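Local coordinates for putative carboxylesterase (Lactobacillus plantarum WCFS1, PDB 3BJR), which is a putative carboxylesterase, probably hydrolysing ester bonds as an alpha/beta-hydrolase, though its natural substrate is not established, at residues C31-G36 / Y85-L90; V165-P170 / Q206-W211. All blocks are in the same frame, centred on the assembly; numbering follows the deposited sequence. Where two conformers were deposited one is given.

Contact 1: residues C31-G36 / Y85-L90; sequences CAQLTG and YLEYTL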
loop_
_atom_site.group_PDB
_atom_site.type_symbol
_atom_site.label_atom_id
_atom_site.label_comp_id
_atom_site.label_asym_id
_atom_site.label_seq_id
_atom_site.Cartn_x
_atom_site.Cartn_y
_atom_site.Cartn_z
ATOM N N CYS A 31 -34.674 6.695 5.249
ATOM C CA CYS A 31 -35.047 6.642 3.843
ATOM C C CYS A 31 -34.066 5.698 3.141
ATOM O O CYS A 31 -34.283 5.307 1.997
ATOM C CB CYS A 31 -34.992 8.023 3.214
ATOM S SG CYS A 31 -33.351 8.699 3.237
ATOM N N ALA A 32 -32.999 5.312 3.831
ATOM C CA ALA A 32 -32.008 4.411 3.252
ATOM C C ALA A 32 -32.669 3.106 2.791
ATOM O O ALA A 32 -33.637 2.625 3.392
ATOM C CB ALA A 32 -30.885 4.152 4.215
ATOM N N GLN A 33 -32.106 2.559 1.723
ATOM C CA GLN A 33 -32.574 1.325 1.172
ATOM C C GLN A 33 -31.398 0.432 0.919
ATOM O O GLN A 33 -30.230 0.867 0.885
ATOM C CB GLN A 33 -33.375 1.567 -0.098
ATOM C CG GLN A 33 -34.583 2.412 0.181
ATOM C CD GLN A 33 -35.583 2.360 -0.906
ATOM O OE1 GLN A 33 -35.230 2.342 -2.077
ATOM N NE2 GLN A 33 -36.851 2.345 -0.532
ATOM N N LEU A 34 -31.718 -0.849 0.886
ATOM C CA LEU A 34 -30.738 -1.875 0.607
ATOM C C LEU A 34 -31.165 -2.732 -0.577
ATOM O O LEU A 34 -32.339 -3.069 -0.728
ATOM C CB LEU A 34 -30.598 -2.723 1.861
ATOM C CG LEU A 34 -29.452 -3.669 2.128
ATOM C CD1 LEU A 34 -28.132 -2.930 2.200
ATOM C CD2 LEU A 34 -29.798 -4.403 3.442
ATOM N N THR A 35 -30.206 -3.024 -1.458
ATOM C CA THR A 35 -30.427 -3.909 -2.590
ATOM C C THR A 35 -29.488 -5.075 -2.392
ATOM O O THR A 35 -28.319 -4.871 -2.031
ATOM C CB THR A 35 -30.133 -3.226 -3.890
ATOM O OG1 THR A 35 -31.041 -2.134 -4.013
ATOM C CG2 THR A 35 -30.230 -4.210 -5.100
ATOM N N GLY A 36 -29.980 -6.289 -2.616
ATOM C CA GLY A 36 -29.156 -7.479 -2.430
ATOM C C GLY A 36 -29.182 -8.408 -3.613
ATOM O O GLY A 36 -30.179 -8.510 -4.324
ATOM N N TYR A 85 -25.890 -3.513 -1.853
ATOM C CA TYR A 85 -25.471 -2.115 -1.905
ATOM C C TYR A 85 -26.434 -1.269 -1.117
ATOM O O TYR A 85 -27.613 -1.561 -1.058
ATOM C CB TYR A 85 -25.211 -1.578 -3.319
ATOM C CG TYR A 85 -26.348 -1.420 -4.265
ATOM C CD1 TYR A 85 -27.199 -0.344 -4.178
ATOM C CD2 TYR A 85 -26.501 -2.273 -5.331
ATOM C CE1 TYR A 85 -28.183 -0.135 -5.086
ATOM C CE2 TYR A 85 -27.514 -2.055 -6.271
ATOM C CZ TYR A 85 -28.346 -0.990 -6.140
ATOM O OH TYR A 85 -29.379 -0.782 -7.058
ATOM N N LEU A 86 -25.873 -0.261 -0.439
ATOM C CA LEU A 86 -26.642 0.647 0.404
ATOM C C LEU A 86 -26.847 2.001 -0.236
ATOM O O LEU A 86 -25.888 2.693 -0.497
ATOM C CB LEU A 86 -25.907 0.838 1.764
ATOM C CG LEU A 86 -26.567 1.758 2.806
ATOM C CD1 LEU A 86 -27.936 1.232 3.261
ATOM C CD2 LEU A 86 -25.605 1.966 3.937
ATOM N N GLU A 87 -28.103 2.370 -0.480
ATOM C CA GLU A 87 -28.468 3.711 -0.856
ATOM C C GLU A 87 -28.746 4.436 0.483
ATOM O O GLU A 87 -29.797 4.301 1.068
ATOM C CB GLU A 87 -29.690 3.734 -1.766
ATOM C CG GLU A 87 -29.461 3.069 -3.093
ATOM C CD GLU A 87 -30.685 3.142 -3.981
ATOM O OE1 GLU A 87 -30.994 4.262 -4.410
ATOM O OE2 GLU A 87 -31.321 2.102 -4.252
ATOM N N TYR A 88 -27.737 5.126 0.985
ATOM C CA TYR A 88 -27.814 5.846 2.248
ATOM C C TYR A 88 -28.433 7.239 2.148
ATOM O O TYR A 88 -28.690 7.744 1.060
ATOM C CB TYR A 88 -26.425 5.929 2.886
ATOM C CG TYR A 88 -25.287 6.418 1.975
ATOM C CD1 TYR A 88 -25.069 7.777 1.734
ATOM C CD2 TYR A 88 -24.413 5.521 1.390
ATOM C CE1 TYR A 88 -24.027 8.199 0.921
ATOM C CE2 TYR A 88 -23.375 5.949 0.564
ATOM C CZ TYR A 88 -23.197 7.288 0.319
ATOM O OH TYR A 88 -22.171 7.711 -0.475
ATOM N N THR A 89 -28.702 7.827 3.314
ATOM C CA THR A 89 -29.284 9.172 3.417
ATOM C C THR A 89 -28.411 10.201 2.727
ATOM O O THR A 89 -27.183 10.210 2.891
ATOM C CB THR A 89 -29.478 9.587 4.892
ATOM O OG1 THR A 89 -30.220 8.561 5.531
ATOM C CG2 THR A 89 -30.225 10.923 5.027
ATOM N N LEU A 90 -29.065 11.067 1.951
ATOM C CA LEU A 90 -28.386 12.095 1.188
ATOM C C LEU A 90 -28.705 13.470 1.762
ATOM O O LEU A 90 -29.560 13.611 2.625
ATOM C CB LEU A 90 -28.815 12.000 -0.301
ATOM C CG LEU A 90 -28.631 10.650 -1.016
ATOM C CD1 LEU A 90 -29.328 10.642 -2.382
ATOM C CD2 LEU A 90 -27.216 10.322 -1.122
HETATM O O HOH W 1 -32.849 8.991 6.516
HETATM O O HOH W 2 -34.191 0.905 -4.670
HETATM O O HOH W 3 -30.795 -0.033 -2.713
#
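Glu-87 OE2 is tied to the adjacent strand through water 3, which donates to it at 2.7 Å and also lies beside Thr-35 OG1; water 2, 3.1 Å from OE2, bridges to Gln-33 OE1 in one of that side chain's two conformers, so this link is less certain. The strands belong to the antiparallel part of an alpha/beta-hydrolase sheet, and the N-to-C directions of their short segments are 157° apart. Register is set by two hydrogen-bonded pairs. Tyr-85 N donates to Thr-35 O at 2.8 Å, in the carbonyl plane, and Thr-35 N returns a bond to Tyr-85 O; Gln-33 and Glu-87 form the second pair. Thr-35 and Tyr-85 point the same way, and Thr-35 CB sits 3.7 Å from the phenol ring centroid, a CH-pi contact over the centre of the face. Tyr-85 CG lies between its backbone N and carbonyl carbon (chi1 68°), which stands the ring beside Thr-35, while Glu-87 CG meets the ring edge in plane. Lys-24 bonds Thr-35 OG1, and helix 66-77 packs on Tyr-85; replacing this tyrosine with an alanine would probably strip Thr-35 CB of its aromatic face and open a gap toward that helix. On the other face of the sheet Leu-34 CD1 lies 4.3 Å from Leu-86 CD1, and Leu-34 packs on helix 100-114. Glu-87 O accepts from Gln-33 N at 3.0 Å and receives a CA-H...O contact from Ala-32 CA at 3.1 Å.

Contact 2: residues V165-P170 / Q206-W211; sequences VVLGYP and QPTFIW
Two neighbouring parallel strands of the alpha/beta-hydrolase sheet, strand 165-168 and the first part of strand 208-213, make this contact, the axes of the short segments only 8° apart. Five backbone hydrogen bonds fix the register, running from Val-165 N to Pro-207 O at one end to Tyr-169 N to Trp-211 O at the other; the Leu-167 N to Phe-209 O bond measures 2.8 Å. Trp-211 dominates one face. Its CG is placed between backbone N and carbonyl carbon (chi1 88°), swinging the indole across onto Gly-168, whose CA lies 3.5 Å from the centroid of the six-membered ring in a CH-pi contact. The fit depends on glycine, since a CB there would fall 2.6 Å from Trp-211 CH2. Val-166 CG1 meets the indole rim in plane, 3.6 Å from CZ3. At the strand end the Trp-211 edge is directed at the face of the Tyr-169 ring, a T-shaped pair with planes at 72°, and Tyr-169 OH bonds His-245 ND1. Trp-271 also meets the indole, nearly parallel to it. On the other face of the sheet Leu-167 lies alongside Ile-210, both against helix 222-233, with Leu-167 CD1 4.0 Å from Ile-210 CG1. Nearby, Val-165 CG2 approaches Thr-208 OG1 to 3.4 Å, an oxygen that donates to Gln-206 O.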
loop_
_atom_site.group_PDB
_atom_site.type_symbol
_atom_site.label_atom_id
_atom_site.label_comp_id
_atom_site.label_asym_id
_atom_site.label_seq_id
_atom_site.Cartn_x
_atom_site.Cartn_y
_atom_site.Cartn_z
ATOM N N VAL A 165 -13.508 -4.551 7.299
ATOM C CA VAL A 165 -13.958 -3.439 6.442
ATOM C C VAL A 165 -12.966 -3.295 5.255
ATOM O O VAL A 165 -11.812 -3.649 5.338
ATOM C CB VAL A 165 -14.200 -2.087 7.171
ATOM C CG1 VAL A 165 -15.240 -2.299 8.297
ATOM C CG2 VAL A 165 -12.924 -1.481 7.680
ATOM N N VAL A 166 -13.491 -2.838 4.129
ATOM C CA VAL A 166 -12.770 -2.557 2.942
ATOM C C VAL A 166 -13.031 -1.096 2.601
ATOM O O VAL A 166 -14.182 -0.659 2.629
ATOM C CB VAL A 166 -13.265 -3.439 1.817
ATOM C CG1 VAL A 166 -12.749 -2.950 0.505
ATOM C CG2 VAL A 166 -12.911 -4.951 2.091
ATOM N N LEU A 167 -11.961 -0.350 2.279
ATOM C CA LEU A 167 -12.035 1.079 1.873
ATOM C C LEU A 167 -11.342 1.205 0.521
ATOM O O LEU A 167 -10.184 0.837 0.413
ATOM C CB LEU A 167 -11.319 1.985 2.896
ATOM C CG LEU A 167 -11.656 1.851 4.393
ATOM C CD1 LEU A 167 -10.754 2.822 5.196
ATOM C CD2 LEU A 167 -13.102 2.118 4.635
ATOM N N GLY A 168 -12.066 1.683 -0.494
ATOM C CA GLY A 168 -11.564 1.911 -1.872
ATOM C C GLY A 168 -11.722 3.367 -2.260
ATOM O O GLY A 168 -12.829 3.915 -2.268
ATOM N N TYR A 169 -10.601 4.006 -2.570
ATOM C CA TYR A 169 -10.535 5.430 -2.890
ATOM C C TYR A 169 -11.317 6.287 -1.911
ATOM O O TYR A 169 -12.140 7.085 -2.313
ATOM C CB TYR A 169 -10.985 5.689 -4.334
ATOM C CG TYR A 169 -10.304 4.756 -5.296
ATOM C CD1 TYR A 169 -8.972 4.897 -5.577
ATOM C CD2 TYR A 169 -10.981 3.692 -5.878
ATOM C CE1 TYR A 169 -8.324 4.005 -6.416
ATOM C CE2 TYR A 169 -10.346 2.806 -6.745
ATOM C CZ TYR A 169 -9.003 2.962 -6.999
ATOM O OH TYR A 169 -8.328 2.096 -7.862
ATOM N N PRO A 170 -11.023 6.156 -0.616
ATOM C CA PRO A 170 -11.807 6.930 0.328
ATOM C C PRO A 170 -11.629 8.429 0.139
ATOM O O PRO A 170 -10.531 8.876 -0.097
ATOM C CB PRO A 170 -11.281 6.488 1.699
ATOM C CG PRO A 170 -10.144 5.564 1.462
ATOM C CD PRO A 170 -9.973 5.346 0.027
ATOM N N GLN A 206 -11.993 -3.274 13.600
ATOM C CA GLN A 206 -11.784 -4.570 12.977
ATOM C C GLN A 206 -10.822 -4.488 11.803
ATOM O O GLN A 206 -10.545 -3.385 11.339
ATOM C CB GLN A 206 -13.164 -5.101 12.524
ATOM C CG GLN A 206 -14.106 -5.243 13.725
ATOM C CD GLN A 206 -13.522 -6.149 14.784
ATOM O OE1 GLN A 206 -13.152 -7.256 14.475
ATOM N NE2 GLN A 206 -13.432 -5.677 16.042
ATOM N N PRO A 207 -10.292 -5.646 11.339
ATOM C CA PRO A 207 -9.342 -5.686 10.225
ATOM C C PRO A 207 -9.800 -4.880 9.022
ATOM O O PRO A 207 -10.973 -4.969 8.619
ATOM C CB PRO A 207 -9.243 -7.156 9.895
ATOM C CG PRO A 207 -9.456 -7.831 11.245
ATOM C CD PRO A 207 -10.509 -6.996 11.902
ATOM N N THR A 208 -8.850 -4.136 8.438
ATOM C CA THR A 208 -9.150 -3.179 7.395
ATOM C C THR A 208 -8.261 -3.316 6.168
ATOM O O THR A 208 -7.040 -3.292 6.268
ATOM C CB THR A 208 -9.015 -1.752 7.981
ATOM O OG1 THR A 208 -9.852 -1.643 9.147
ATOM C CG2 THR A 208 -9.401 -0.632 6.945
ATOM N N PHE A 209 -8.892 -3.402 5.003
ATOM C CA PHE A 209 -8.209 -3.454 3.722
ATOM C C PHE A 209 -8.472 -2.126 3.056
ATOM O O PHE A 209 -9.606 -1.764 2.823
ATOM C CB PHE A 209 -8.745 -4.568 2.832
ATOM C CG PHE A 209 -8.076 -4.657 1.522
ATOM C CD1 PHE A 209 -8.509 -3.943 0.454
ATOM C CD2 PHE A 209 -6.946 -5.464 1.372
ATOM C CE1 PHE A 209 -7.868 -4.042 -0.791
ATOM C CE2 PHE A 209 -6.316 -5.561 0.160
ATOM C CZ PHE A 209 -6.746 -4.850 -0.911
ATOM N N ILE A 210 -7.402 -1.416 2.715
ATOM C CA ILE A 210 -7.513 -0.120 2.080
ATOM C C ILE A 210 -6.716 -0.066 0.793
ATOM O O ILE A 210 -5.595 -0.558 0.727
ATOM C CB ILE A 210 -6.918 1.013 2.954
ATOM C CG1 ILE A 210 -7.331 0.902 4.402
ATOM C CG2 ILE A 210 -7.310 2.393 2.411
ATOM C CD1 ILE A 210 -6.421 1.696 5.349
ATOM N N TRP A 211 -7.309 0.554 -0.222
ATOM C CA TRP A 211 -6.584 0.932 -1.421
ATOM C C TRP A 211 -7.065 2.289 -1.892
ATOM O O TRP A 211 -8.233 2.668 -1.705
ATOM C CB TRP A 211 -6.611 -0.116 -2.523
ATOM C CG TRP A 211 -7.725 -0.066 -3.465
ATOM C CD1 TRP A 211 -7.701 0.431 -4.729
ATOM C CD2 TRP A 211 -9.030 -0.606 -3.268
ATOM N NE1 TRP A 211 -8.932 0.277 -5.316
ATOM C CE2 TRP A 211 -9.756 -0.383 -4.448
ATOM C CE3 TRP A 211 -9.643 -1.259 -2.215
ATOM C CZ2 TRP A 211 -11.085 -0.763 -4.589
ATOM C CZ3 TRP A 211 -10.950 -1.657 -2.356
ATOM C CH2 TRP A 211 -11.662 -1.400 -3.532
#

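Contact 1 and contact 2 belong to one mixed sheet but do not touch: their centres are 20 Å apart and their nearest atoms about 10 Å. Strands 50-56 and 125-131 lie between strands 82-87 and 165-168, so the antiparallel pairing of contact 1 sits toward one side of the sheet and the parallel pairing of contact 2 toward the other. The likely nucleophile elbow, a GxSxG pattern at Gly-130, Ser-132 and Gly-134, relates them. From contact 1 the Tyr-88 side chain touches the residues of that pattern, whereas in contact 2 the backbone of Gly-168 bonds to Gly-130 and Ser-132, consistent with both contacts flanking the probable active site.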